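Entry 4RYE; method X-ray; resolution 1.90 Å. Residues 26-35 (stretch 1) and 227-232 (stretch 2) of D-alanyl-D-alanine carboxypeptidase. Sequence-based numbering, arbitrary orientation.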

# COMPACT_ATOMS: atom_id res chain seq x y z
N ALA A 26 12.10 -7.46 3.78
CA ALA A 26 12.70 -6.89 4.98
C ALA A 26 11.97 -7.41 6.21
O ALA A 26 10.86 -7.95 6.11
CB ALA A 26 12.70 -5.35 4.92
N ASP A 27 12.61 -7.25 7.37
CA ASP A 27 12.03 -7.67 8.63
C ASP A 27 11.31 -6.46 9.21
O ASP A 27 11.92 -5.40 9.39
CB ASP A 27 13.15 -8.15 9.57
CG ASP A 27 12.63 -8.67 10.92
OD1 ASP A 27 11.86 -7.97 11.60
OD2 ASP A 27 13.04 -9.79 11.31
N LEU A 28 10.02 -6.62 9.47
CA LEU A 28 9.16 -5.54 9.94
C LEU A 28 9.62 -4.94 11.27
O LEU A 28 9.45 -3.74 11.53
CB LEU A 28 7.73 -6.08 10.07
CG LEU A 28 6.56 -5.13 10.27
CD1 LEU A 28 6.36 -4.22 9.06
CD2 LEU A 28 5.30 -5.93 10.55
N ASP A 29 10.23 -5.77 12.11
CA ASP A 29 10.60 -5.35 13.46
C ASP A 29 12.03 -4.83 13.58
O ASP A 29 12.27 -3.78 14.18
CB ASP A 29 10.33 -6.49 14.46
CG ASP A 29 8.85 -6.83 14.55
OD1 ASP A 29 8.07 -5.98 15.03
OD2 ASP A 29 8.46 -7.94 14.12
N SER A 30 12.99 -5.55 13.01
CA SER A 30 14.40 -5.19 13.14
C SER A 30 14.88 -4.23 12.05
O SER A 30 15.87 -3.52 12.24
CB SER A 30 15.27 -6.44 13.13
OG SER A 30 15.34 -6.96 11.81
N GLY A 31 14.18 -4.19 10.92
CA GLY A 31 14.58 -3.37 9.79
C GLY A 31 15.70 -3.97 8.94
O GLY A 31 16.17 -3.32 7.99
N GLN A 32 16.14 -5.19 9.27
CA GLN A 32 17.09 -5.92 8.43
C GLN A 32 16.50 -6.13 7.04
O GLN A 32 15.33 -6.45 6.91
CB GLN A 32 17.38 -7.31 8.99
CG GLN A 32 18.09 -7.38 10.33
CD GLN A 32 17.96 -8.77 10.94
OE1 GLN A 32 16.98 -9.07 11.64
NE2 GLN A 32 18.93 -9.65 10.65
N VAL A 33 17.32 -5.95 6.01
CA VAL A 33 16.90 -6.30 4.65
C VAL A 33 17.42 -7.70 4.32
O VAL A 33 18.62 -7.96 4.41
CB VAL A 33 17.40 -5.26 3.61
CG1 VAL A 33 17.04 -5.69 2.20
CG2 VAL A 33 16.80 -3.90 3.91
N LEU A 34 16.51 -8.61 3.97
CA LEU A 34 16.88 -10.00 3.71
C LEU A 34 17.32 -10.21 2.26
O LEU A 34 18.23 -11.00 1.98
CB LEU A 34 15.72 -10.95 4.04
CG LEU A 34 15.32 -11.19 5.49
CD1 LEU A 34 14.76 -9.95 6.15
CD2 LEU A 34 14.28 -12.29 5.55
N ALA A 35 16.67 -9.50 1.35
CA ALA A 35 17.00 -9.60 -0.07
C ALA A 35 16.36 -8.45 -0.81
O ALA A 35 15.40 -7.87 -0.35
CB ALA A 35 16.52 -10.95 -0.65
N GLY A 227 7.19 -16.45 14.51
CA GLY A 227 7.73 -15.46 15.43
C GLY A 227 8.42 -14.29 14.75
O GLY A 227 8.82 -13.33 15.42
N ARG A 228 8.56 -14.36 13.43
CA ARG A 228 9.18 -13.27 12.67
C ARG A 228 8.12 -12.57 11.81
O ARG A 228 7.17 -13.19 11.37
CB ARG A 228 10.30 -13.82 11.78
CG ARG A 228 11.09 -12.77 11.04
CD ARG A 228 12.31 -13.35 10.31
NE ARG A 228 13.32 -12.30 10.16
CZ ARG A 228 14.51 -12.45 9.57
NH1 ARG A 228 14.86 -13.61 9.03
NH2 ARG A 228 15.34 -11.42 9.51
N ARG A 229 8.28 -11.27 11.59
CA ARG A 229 7.34 -10.55 10.75
C ARG A 229 8.09 -9.90 9.60
O ARG A 229 9.11 -9.23 9.80
CB ARG A 229 6.58 -9.53 11.60
CG ARG A 229 5.97 -10.16 12.87
CD ARG A 229 4.90 -9.29 13.51
NE ARG A 229 5.46 -8.08 14.10
CZ ARG A 229 4.73 -7.15 14.73
NH1 ARG A 229 3.42 -7.31 14.84
NH2 ARG A 229 5.31 -6.08 15.24
N LEU A 230 7.60 -10.11 8.38
CA LEU A 230 8.29 -9.63 7.19
C LEU A 230 7.43 -8.63 6.45
O LEU A 230 6.21 -8.66 6.53
CB LEU A 230 8.62 -10.79 6.25
CG LEU A 230 9.58 -11.89 6.75
CD1 LEU A 230 9.79 -12.96 5.68
CD2 LEU A 230 10.93 -11.30 7.19
N VAL A 231 8.10 -7.75 5.71
CA VAL A 231 7.40 -6.81 4.87
C VAL A 231 8.06 -6.84 3.50
O VAL A 231 9.29 -6.91 3.39
CB VAL A 231 7.40 -5.40 5.51
CG1 VAL A 231 8.82 -4.91 5.77
CG2 VAL A 231 6.65 -4.40 4.63
N ILE A 232 7.25 -6.84 2.45
CA ILE A 232 7.81 -6.88 1.10
C ILE A 232 7.17 -5.81 0.27
O ILE A 232 6.09 -5.32 0.59
CB ILE A 232 7.58 -8.24 0.40
CG1 ILE A 232 6.09 -8.45 0.15
CG2 ILE A 232 8.18 -9.38 1.21
CD1 ILE A 232 5.77 -9.69 -0.70
O HOH W 1 10.21 -9.71 13.05

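Where a β-strand ends in a tight turn, side chains often take over the pairing that the backbone gives up, and residues 26–35 and 227–232 of this carboxypeptidase illustrate the principle. Ala26 opens the contact as half of an antiparallel, hydrogen-bonded pair with Val231: Ala26 N donates to Val231 O (2.9 Å) and Val231 N to Ala26 O (2.8 Å). Their side chains share one face of the sheet, Ala26 CB lying 4.0 Å from Val231 CG1.

Asp27 faces Leu230 in the next, non-hydrogen-bonded pair, so its backbone N points away from stretch 2 and bonds Gln32 O at 2.9 Å, within its own stretch. Its carboxylate divides its work. OD2 forms a salt bridge with Arg228, taking a 2.8 Å hydrogen bond from NE and a weak one from NH2 (3.3 Å); Asp27 OD1 accepts from Asp29 N (2.8 Å) and from Ser30 N (3.0 Å), tying the turn to the same residue that holds the neighbouring strand.

Leu28 supplies the last backbone link, its N donating to Arg229 O at 2.8 Å, while its CD1 packs 3.9 Å from Val231 CB and its CD2 lies over one face of the Arg229 guanidinium. At the edge of that group sits Asp29, in a two-pronged salt bridge: Arg229 NH2 to Asp29 OD1 is 2.8 Å, Arg229 NE to Asp29 OD2 3.0 Å. A water accepts from Arg229 N (2.9 Å) and lies 2.7 Å from Asp29 OD2 and 2.8 Å from Asp27 OD1, joining both carboxylates to the opposing backbone.

Beyond the turn, Gly31 adopts a positive phi, which favours glycine, and the chain returns through Gln32. Val33 points away, but Leu34 points back: its CD1 covers one face of the Arg228 guanidinium, 3.7 Å from NH2, and its CD2 meets Leu230 CD2 at 3.9 Å.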